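Local coordinates for T-lymphoma invasion and metastasis-inducing protein 1 (PDB 4K2P) that probably activates Rac-type small GTPases as an exchange factor and probably binds phosphoinositides and partners such as Par-3 through its PH-CC-Ex region, at residues N73-Q77 against V233-H237; H117-A121 against C197-L202; K147-E152 against N184-Q189. The protein carries 5 engineered substitutions. All coordinates share one frame; numbering follows the deposited sequence.

Contact 1: residues N73-Q77 against V233-H237; sequences NSIVQ and VSSFH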
loop_
_atom_site.group_PDB
_atom_site.type_symbol
_atom_site.label_atom_id
_atom_site.label_comp_id
_atom_site.label_asym_id
_atom_site.label_seq_id
_atom_site.Cartn_x
_atom_site.Cartn_y
_atom_site.Cartn_z
ATOM N N ASN A 73 0.541 -2.356 7.717
ATOM C CA ASN A 73 0.783 -1.138 6.939
ATOM C C ASN A 73 0.697 -1.373 5.430
ATOM O O ASN A 73 1.417 -0.761 4.648
ATOM C CB ASN A 73 2.140 -0.524 7.312
ATOM C CG ASN A 73 2.170 -0.005 8.738
ATOM O OD1 ASN A 73 1.250 0.684 9.181
ATOM N ND2 ASN A 73 3.226 -0.331 9.464
ATOM N N SER A 74 -0.220 -2.250 5.034
ATOM C CA SER A 74 -0.483 -2.534 3.630
ATOM C C SER A 74 -1.590 -1.649 3.056
ATOM O O SER A 74 -2.296 -0.954 3.785
ATOM C CB SER A 74 -0.876 -3.999 3.452
ATOM O OG SER A 74 0.216 -4.851 3.719
ATOM N N ILE A 75 -1.719 -1.673 1.737
ATOM C CA ILE A 75 -2.873 -1.114 1.057
ATOM C C ILE A 75 -3.475 -2.218 0.198
ATOM O O ILE A 75 -2.761 -2.999 -0.410
ATOM C CB ILE A 75 -2.504 0.100 0.169
ATOM C CG1 ILE A 75 -2.047 1.282 1.028
ATOM C CG2 ILE A 75 -3.698 0.530 -0.683
ATOM C CD1 ILE A 75 -1.403 2.428 0.227
ATOM N N VAL A 76 -4.796 -2.259 0.128
ATOM C CA VAL A 76 -5.487 -3.192 -0.732
ATOM C C VAL A 76 -6.369 -2.346 -1.639
ATOM O O VAL A 76 -7.014 -1.405 -1.178
ATOM C CB VAL A 76 -6.330 -4.225 0.046
ATOM C CG1 VAL A 76 -6.805 -5.325 -0.888
ATOM C CG2 VAL A 76 -5.529 -4.827 1.191
ATOM N N GLN A 77 -6.368 -2.680 -2.926
ATOM C CA GLN A 77 -7.145 -1.974 -3.944
ATOM C C GLN A 77 -7.842 -2.967 -4.862
ATOM O O GLN A 77 -7.228 -3.918 -5.322
ATOM C CB GLN A 77 -6.249 -1.069 -4.799
ATOM C CG GLN A 77 -5.603 0.089 -4.062
ATOM C CD GLN A 77 -6.568 1.224 -3.821
ATOM O OE1 GLN A 77 -6.806 2.054 -4.700
ATOM N NE2 GLN A 77 -7.120 1.278 -2.621
ATOM N N VAL A 233 -2.155 2.661 -7.963
ATOM C CA VAL A 233 -1.896 2.903 -6.556
ATOM C C VAL A 233 -0.984 1.816 -6.008
ATOM O O VAL A 233 -0.123 2.096 -5.196
ATOM C CB VAL A 233 -3.205 2.957 -5.749
ATOM C CG1 VAL A 233 -2.924 3.013 -4.247
ATOM C CG2 VAL A 233 -4.011 4.173 -6.173
ATOM N N SER A 234 -1.161 0.580 -6.466
ATOM C CA SER A 234 -0.388 -0.540 -5.932
ATOM C C SER A 234 1.099 -0.467 -6.278
ATOM O O SER A 234 1.943 -0.785 -5.441
ATOM C CB SER A 234 -0.961 -1.868 -6.428
ATOM O OG SER A 234 -2.267 -2.062 -5.923
ATOM N N SER A 235 1.428 -0.080 -7.507
ATOM C CA SER A 235 2.826 0.027 -7.908
ATOM C C SER A 235 3.473 1.280 -7.303
ATOM O O SER A 235 4.651 1.280 -6.963
ATOM C CB SER A 235 2.945 0.040 -9.433
ATOM O OG SER A 235 2.300 1.171 -9.985
ATOM N N PHE A 236 2.683 2.339 -7.176
ATOM C CA PHE A 236 3.119 3.584 -6.555
ATOM C C PHE A 236 3.508 3.275 -5.118
ATOM O O PHE A 236 4.590 3.633 -4.663
ATOM C CB PHE A 236 1.987 4.616 -6.628
ATOM C CG PHE A 236 2.363 6.006 -6.184
ATOM C CD1 PHE A 236 3.669 6.347 -5.863
ATOM C CD2 PHE A 236 1.388 6.981 -6.097
ATOM C CE1 PHE A 236 3.988 7.636 -5.460
ATOM C CE2 PHE A 236 1.705 8.272 -5.701
ATOM C CZ PHE A 236 3.005 8.596 -5.377
ATOM N N HIS A 237 2.626 2.563 -4.423
ATOM C CA HIS A 237 2.858 2.192 -3.038
ATOM C C HIS A 237 4.083 1.312 -2.928
ATOM O O HIS A 237 4.891 1.511 -2.042
ATOM C CB HIS A 237 1.662 1.468 -2.425
ATOM C CG HIS A 237 1.856 1.150 -0.976
ATOM N ND1 HIS A 237 1.328 0.031 -0.371
ATOM C CD2 HIS A 237 2.544 1.805 -0.012
ATOM C CE1 HIS A 237 1.675 0.012 0.902
ATOM N NE2 HIS A 237 2.416 1.077 1.143
HETATM O O HOH W 1 3.311 0.950 3.923
HETATM O O HOH W 2 -2.510 -2.023 -3.181
#
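A chi1 of -177° carries the imidazole of H237 out from helix 233-241 toward the strand, where I75 meets it. The ethyl branch of I75 lies anti to the carbonyl carbon (chi1 -67°), and this brings CD1 over the middle of the ring: I75 CD1 sits 3.7 Å from the centroid of the H237 ring, a CH-pi contact. Both ring nitrogens of H237 are engaged. H237 ND1 is hydrogen-bonded to S92 OG of strand 88-92, and H237 NE2 lies 2.9 Å from a water that donates to N73 O at 2.7 Å. These two bonds fix the rotation of the imidazole while a methyl group packs on its face; N73 O itself lies in plane at the ring edge. The strand belongs to the antiparallel sheet of the PH domain, and the helix is the last of the CC-Ex region; here the extension is folded back onto the PH sheet, near the centre of the chain. No direct hydrogen bond joins the two segments. A second water bridges them, donating to I75 O at 2.9 Å and lying 2.8 Å from S234 OG. The bent chain of Q77 lies across V233, with Q77 OE1 3.8 Å from V233 CG2. The amide of Q77 turns back on its own strand, where NE2 donates to V76 O at 3.0 Å, from above the carbonyl plane.

Contact 2: residues H117-A121 against C197-L202; sequences HSACA and CYLASL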
loop_
_atom_site.group_PDB
_atom_site.type_symbol
_atom_site.label_atom_id
_atom_site.label_comp_id
_atom_site.label_asym_id
_atom_site.label_seq_id
_atom_site.Cartn_x
_atom_site.Cartn_y
_atom_site.Cartn_z
ATOM N N HIS A 117 -7.848 -4.154 5.943
ATOM C CA HIS A 117 -7.638 -2.777 6.371
ATOM C C HIS A 117 -7.961 -2.624 7.850
ATOM O O HIS A 117 -7.324 -1.847 8.550
ATOM C CB HIS A 117 -8.495 -1.817 5.544
ATOM C CG HIS A 117 -7.919 -1.517 4.201
ATOM N ND1 HIS A 117 -8.615 -0.857 3.216
ATOM C CD2 HIS A 117 -6.704 -1.799 3.682
ATOM C CE1 HIS A 117 -7.855 -0.747 2.144
ATOM N NE2 HIS A 117 -6.686 -1.302 2.405
ATOM N N SER A 118 -8.944 -3.382 8.322
ATOM C CA SER A 118 -9.313 -3.360 9.733
ATOM C C SER A 118 -8.176 -3.898 10.574
ATOM O O SER A 118 -7.886 -3.379 11.642
ATOM C CB SER A 118 -10.580 -4.175 9.982
ATOM O OG SER A 118 -11.721 -3.476 9.523
ATOM N N ALA A 119 -7.555 -4.965 10.089
ATOM C CA ALA A 119 -6.423 -5.566 10.765
ATOM C C ALA A 119 -5.270 -4.572 10.821
ATOM O O ALA A 119 -4.593 -4.463 11.833
ATOM C CB ALA A 119 -5.994 -6.842 10.058
ATOM N N CYS A 120 -5.040 -3.870 9.717
ATOM C CA CYS A 120 -3.972 -2.882 9.647
ATOM C C CYS A 120 -4.244 -1.736 10.606
ATOM O O CYS A 120 -3.335 -1.209 11.236
ATOM C CB CYS A 120 -3.813 -2.354 8.224
ATOM S SG CYS A 120 -3.080 -3.557 7.103
ATOM N N ALA A 121 -5.511 -1.368 10.726
ATOM C CA ALA A 121 -5.902 -0.260 11.569
ATOM C C ALA A 121 -5.635 -0.622 13.031
ATOM O O ALA A 121 -5.141 0.204 13.803
ATOM C CB ALA A 121 -7.363 0.081 11.349
ATOM N N CYS A 197 -7.766 4.907 3.882
ATOM C CA CYS A 197 -8.308 3.606 3.537
ATOM C C CYS A 197 -8.733 2.879 4.805
ATOM O O CYS A 197 -9.812 2.281 4.860
ATOM C CB CYS A 197 -7.286 2.767 2.771
ATOM S SG CYS A 197 -7.110 3.197 1.037
ATOM N N TYR A 198 -7.875 2.926 5.822
ATOM C CA TYR A 198 -8.144 2.248 7.094
ATOM C C TYR A 198 -9.381 2.825 7.750
ATOM O O TYR A 198 -10.237 2.103 8.259
ATOM C CB TYR A 198 -6.964 2.392 8.053
ATOM C CG TYR A 198 -5.671 1.766 7.595
ATOM C CD1 TYR A 198 -5.602 0.987 6.440
ATOM C CD2 TYR A 198 -4.513 1.958 8.326
ATOM C CE1 TYR A 198 -4.403 0.419 6.041
ATOM C CE2 TYR A 198 -3.329 1.403 7.940
ATOM C CZ TYR A 198 -3.269 0.640 6.794
ATOM O OH TYR A 198 -2.061 0.094 6.439
ATOM N N LEU A 199 -9.466 4.147 7.733
ATOM C CA LEU A 199 -10.562 4.847 8.379
ATOM C C LEU A 199 -11.865 4.535 7.665
ATOM O O LEU A 199 -12.890 4.326 8.302
ATOM C CB LEU A 199 -10.314 6.355 8.392
ATOM C CG LEU A 199 -11.391 7.192 9.085
ATOM C CD1 LEU A 199 -11.546 6.801 10.551
ATOM C CD2 LEU A 199 -11.074 8.665 8.962
ATOM N N ALA A 200 -11.817 4.508 6.337
ATOM C CA ALA A 200 -13.008 4.250 5.538
ATOM C C ALA A 200 -13.524 2.844 5.811
ATOM O O ALA A 200 -14.731 2.608 5.885
ATOM C CB ALA A 200 -12.706 4.432 4.067
ATOM N N SER A 201 -12.595 1.914 5.979
ATOM C CA SER A 201 -12.943 0.525 6.197
ATOM C C SER A 201 -13.624 0.342 7.551
ATOM O O SER A 201 -14.519 -0.487 7.682
ATOM C CB SER A 201 -11.698 -0.355 6.077
ATOM O OG SER A 201 -11.305 -0.472 4.711
ATOM N N LEU A 202 -13.203 1.096 8.564
ATOM C CA LEU A 202 -13.871 1.036 9.859
ATOM C C LEU A 202 -15.234 1.735 9.841
ATOM O O LEU A 202 -16.167 1.274 10.487
ATOM C CB LEU A 202 -13.002 1.650 10.956
ATOM C CG LEU A 202 -11.740 0.902 11.391
ATOM C CD1 LEU A 202 -11.046 1.686 12.489
ATOM C CD2 LEU A 202 -12.052 -0.507 11.871
#
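Helix 117-121 crosses helix 197-202 steeply, at -113° with the axes 8.5 Å apart, and the backbones come closest at H117 and Y198, whose CA atoms are 5.1 Å apart. The Y198 side chain slips between the helices: C120 CB lies over one face of its ring, 3.4 Å from Y198 CZ, while the C120 sulfur stands obliquely beside the same ring. A121 CB packs on Y198 CB and L202 CD1. H117 has its ring swung beside the backbone N (chi1 -79°), which turns its edge to the other helix; H117 ND1 and S201 OG share a hydrogen bond of 3.1 Å in the imidazole plane. C197 CB, 3.6 Å from H117 CE1, meets that ring obliquely, as does Y198, whose ring plane is inclined at 53° to the imidazole. Both aromatics reach the PH domain, Y198 OH bonding to S74 O just before strand 75-78 and V76 N, on it, donating to H117 NE2. Replacing Y198 with an alanine would probably leave S74 O without this hydroxyl and open a gap beside C120 and H117. This is a steep crossing in which the C-terminal helix of the PH fold, 106-128, packs against the long CC-Ex helix 168-203.

Contact 3: residues K147-E152 against N184-Q189; sequences KIDMDE and NLEQFQ. With CA (calcium ion), chain E.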
loop_
_atom_site.group_PDB
_atom_site.type_symbol
_atom_site.label_atom_id
_atom_site.label_comp_id
_atom_site.label_asym_id
_atom_site.label_seq_id
_atom_site.Cartn_x
_atom_site.Cartn_y
_atom_site.Cartn_z
ATOM N N LYS A 147 2.119 18.036 8.024
ATOM C CA LYS A 147 3.443 17.792 7.467
ATOM C C LYS A 147 3.473 18.085 5.977
ATOM O O LYS A 147 4.469 18.584 5.459
ATOM C CB LYS A 147 3.886 16.346 7.729
ATOM C CG LYS A 147 4.383 16.127 9.154
ATOM C CD LYS A 147 4.930 14.728 9.407
ATOM C CE LYS A 147 3.839 13.688 9.479
ATOM N NZ LYS A 147 4.355 12.368 9.963
ATOM N N ILE A 148 2.370 17.796 5.299
ATOM C CA ILE A 148 2.267 18.033 3.871
ATOM C C ILE A 148 2.235 19.532 3.609
ATOM O O ILE A 148 2.861 20.017 2.672
ATOM C CB ILE A 148 1.009 17.357 3.275
ATOM C CG1 ILE A 148 1.208 15.844 3.217
ATOM C CG2 ILE A 148 0.696 17.881 1.881
ATOM C CD1 ILE A 148 -0.087 15.057 3.023
ATOM N N ASP A 149 1.485 20.254 4.426
ATOM C CA ASP A 149 1.358 21.688 4.263
ATOM C C ASP A 149 2.729 22.357 4.388
ATOM O O ASP A 149 3.102 23.204 3.574
ATOM C CB ASP A 149 0.388 22.258 5.299
ATOM C CG ASP A 149 0.132 23.741 5.100
ATOM O OD1 ASP A 149 -0.239 24.135 3.971
ATOM O OD2 ASP A 149 0.310 24.510 6.068
ATOM N N MET A 150 3.479 21.939 5.400
ATOM C CA MET A 150 4.785 22.511 5.696
ATOM C C MET A 150 5.771 22.231 4.558
ATOM O O MET A 150 6.409 23.153 4.054
ATOM C CB MET A 150 5.308 21.959 7.031
ATOM C CG MET A 150 6.704 22.432 7.416
ATOM S SD MET A 150 6.838 24.233 7.479
ATOM C CE MET A 150 5.774 24.596 8.872
ATOM N N ASP A 151 5.873 20.977 4.121
ATOM C CA ASP A 151 6.851 20.641 3.087
ATOM C C ASP A 151 6.469 21.219 1.723
ATOM O O ASP A 151 7.346 21.505 0.906
ATOM C CB ASP A 151 7.033 19.125 2.987
ATOM C CG ASP A 151 8.065 18.599 3.964
ATOM O OD1 ASP A 151 8.344 19.295 4.969
ATOM O OD2 ASP A 151 8.585 17.482 3.740
ATOM N N GLU A 152 5.175 21.422 1.487
ATOM C CA GLU A 152 4.726 22.072 0.258
ATOM C C GLU A 152 5.165 23.532 0.241
ATOM O O GLU A 152 5.572 24.061 -0.784
ATOM C CB GLU A 152 3.207 21.992 0.108
ATOM C CG GLU A 152 2.721 20.706 -0.526
ATOM C CD GLU A 152 1.212 20.619 -0.592
ATOM O OE1 GLU A 152 0.528 21.473 0.011
ATOM O OE2 GLU A 152 0.707 19.676 -1.231
ATOM N N ASN A 184 9.515 13.523 0.061
ATOM C CA ASN A 184 8.822 13.526 1.346
ATOM C C ASN A 184 7.329 13.583 1.127
ATOM O O ASN A 184 6.563 12.932 1.825
ATOM C CB ASN A 184 9.235 14.712 2.219
ATOM C CG ASN A 184 10.639 14.588 2.759
ATOM O OD1 ASN A 184 11.270 13.544 2.653
ATOM N ND2 ASN A 184 11.130 15.659 3.362
ATOM N N LEU A 185 6.928 14.393 0.153
ATOM C CA LEU A 185 5.523 14.627 -0.126
ATOM C C LEU A 185 4.884 13.383 -0.750
ATOM O O LEU A 185 3.727 13.090 -0.481
ATOM C CB LEU A 185 5.366 15.858 -1.026
ATOM C CG LEU A 185 5.596 17.175 -0.286
ATOM C CD1 LEU A 185 5.778 18.343 -1.247
ATOM C CD2 LEU A 185 4.446 17.462 0.660
ATOM N N GLU A 186 5.643 12.641 -1.548
ATOM C CA GLU A 186 5.170 11.363 -2.069
ATOM C C GLU A 186 4.868 10.397 -0.940
ATOM O O GLU A 186 3.849 9.710 -0.955
ATOM C CB GLU A 186 6.194 10.717 -2.987
ATOM C CG GLU A 186 6.251 11.273 -4.381
ATOM C CD GLU A 186 7.222 10.485 -5.238
ATOM O OE1 GLU A 186 8.362 10.260 -4.782
ATOM O OE2 GLU A 186 6.840 10.055 -6.344
ATOM N N GLN A 187 5.780 10.348 0.025
ATOM C CA GLN A 187 5.669 9.462 1.176
ATOM C C GLN A 187 4.475 9.860 2.033
ATOM O O GLN A 187 3.712 9.004 2.474
ATOM C CB GLN A 187 6.964 9.507 1.989
ATOM C CG GLN A 187 6.960 8.741 3.314
ATOM C CD GLN A 187 6.973 7.238 3.132
ATOM O OE1 GLN A 187 8.000 6.655 2.779
ATOM N NE2 GLN A 187 5.835 6.596 3.391
ATOM N N PHE A 188 4.305 11.161 2.246
ATOM C CA PHE A 188 3.248 11.673 3.103
ATOM C C PHE A 188 1.877 11.421 2.482
ATOM O O PHE A 188 0.931 11.077 3.191
ATOM C CB PHE A 188 3.409 13.177 3.360
ATOM C CG PHE A 188 4.565 13.545 4.257
ATOM C CD1 PHE A 188 5.062 12.662 5.202
ATOM C CD2 PHE A 188 5.139 14.802 4.168
ATOM C CE1 PHE A 188 6.121 13.024 6.025
ATOM C CE2 PHE A 188 6.197 15.160 4.986
ATOM C CZ PHE A 188 6.681 14.268 5.918
ATOM N N GLN A 189 1.771 11.607 1.168
ATOM C CA GLN A 189 0.500 11.460 0.468
ATOM C C GLN A 189 0.091 10.001 0.407
ATOM O O GLN A 189 -1.092 9.679 0.417
ATOM C CB GLN A 189 0.576 12.029 -0.945
ATOM C CG GLN A 189 0.715 13.537 -1.006
ATOM C CD GLN A 189 -0.561 14.258 -0.646
ATOM O OE1 GLN A 189 -1.572 13.642 -0.327
ATOM N NE2 GLN A 189 -0.517 15.573 -0.691
HETATM CA CA CA E . 12.699 11.748 2.939
HETATM O O HOH W 3 1.791 17.265 -1.662
HETATM O O HOH W 4 13.193 10.016 4.586
HETATM O O HOH W 5 13.240 12.588 0.773
HETATM O O HOH W 6 15.124 11.735 2.814
HETATM O O HOH W 7 10.538 10.640 2.745
HETATM O O HOH W 8 12.708 13.081 4.996
#
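K147 and I148 press on F188 where helices 133-161 and 168-203 pair as an antiparallel helical hairpin, their short segments at 163° and 9.8 Å apart, in the coiled-coil part of the molecule. The apolar part is led by K147, which lays its aliphatic chain across the F188 ring, with CB 4.0 Å from the ring centroid in a CH-pi contact over one face; N184 O lies over the opposite face, toward the rim. I148 and F188 run alongside each other pointing opposite ways, and I148 CG1 comes to 3.5 Å from F188 CB. The other branch, I148 CG2, lies anti to the backbone N (chi1 -73° for CG1) and faces L185 CD2, a methyl that also packs against D151 CB and E152 CG. Among the polar links, N184 ND2 donates to D151 OD2 at 3.2 Å, almost in its own amide plane and meeting the oxygen nearly end-on to its C-O bond. E152 and Q189 are joined through a water, which donates to E152 OE2 at 2.7 Å and accepts from Q189 NE2 at 3.0 Å. Metal binding involves the other end of the N184 amide. Its ND2 is tied to the carboxylate while its oxygen points to the ion, an arrangement that is likely to hold the amide's orientation. N184 OD1 binds calcium at 2.3 Å, and five waters complete the six ligands seen around it.

Contacts 1 and 2 are buried and join the PH domain to the CC-Ex region; contact 3 is partly exposed and pairs two helices. The probable hydrogen bonds S74 O to Y198 OH and V76 N to H117 NE2 tie 73-77 to both helices of contact 2. Contacts 2 and 3 share helix 168-203 but do not touch, whereas F236 of contact 1 packs on E186 of contact 3. Contact 1 joins strand to helix through waters and a histidine face, contact 2 mixes aromatic packing with a direct histidine-serine bond, and contact 3 sets apolar packing beside a carboxylate-amide link, a water bridge and a calcium ligand. In sequence, contact 1 encloses contact 2, which encloses contact 3.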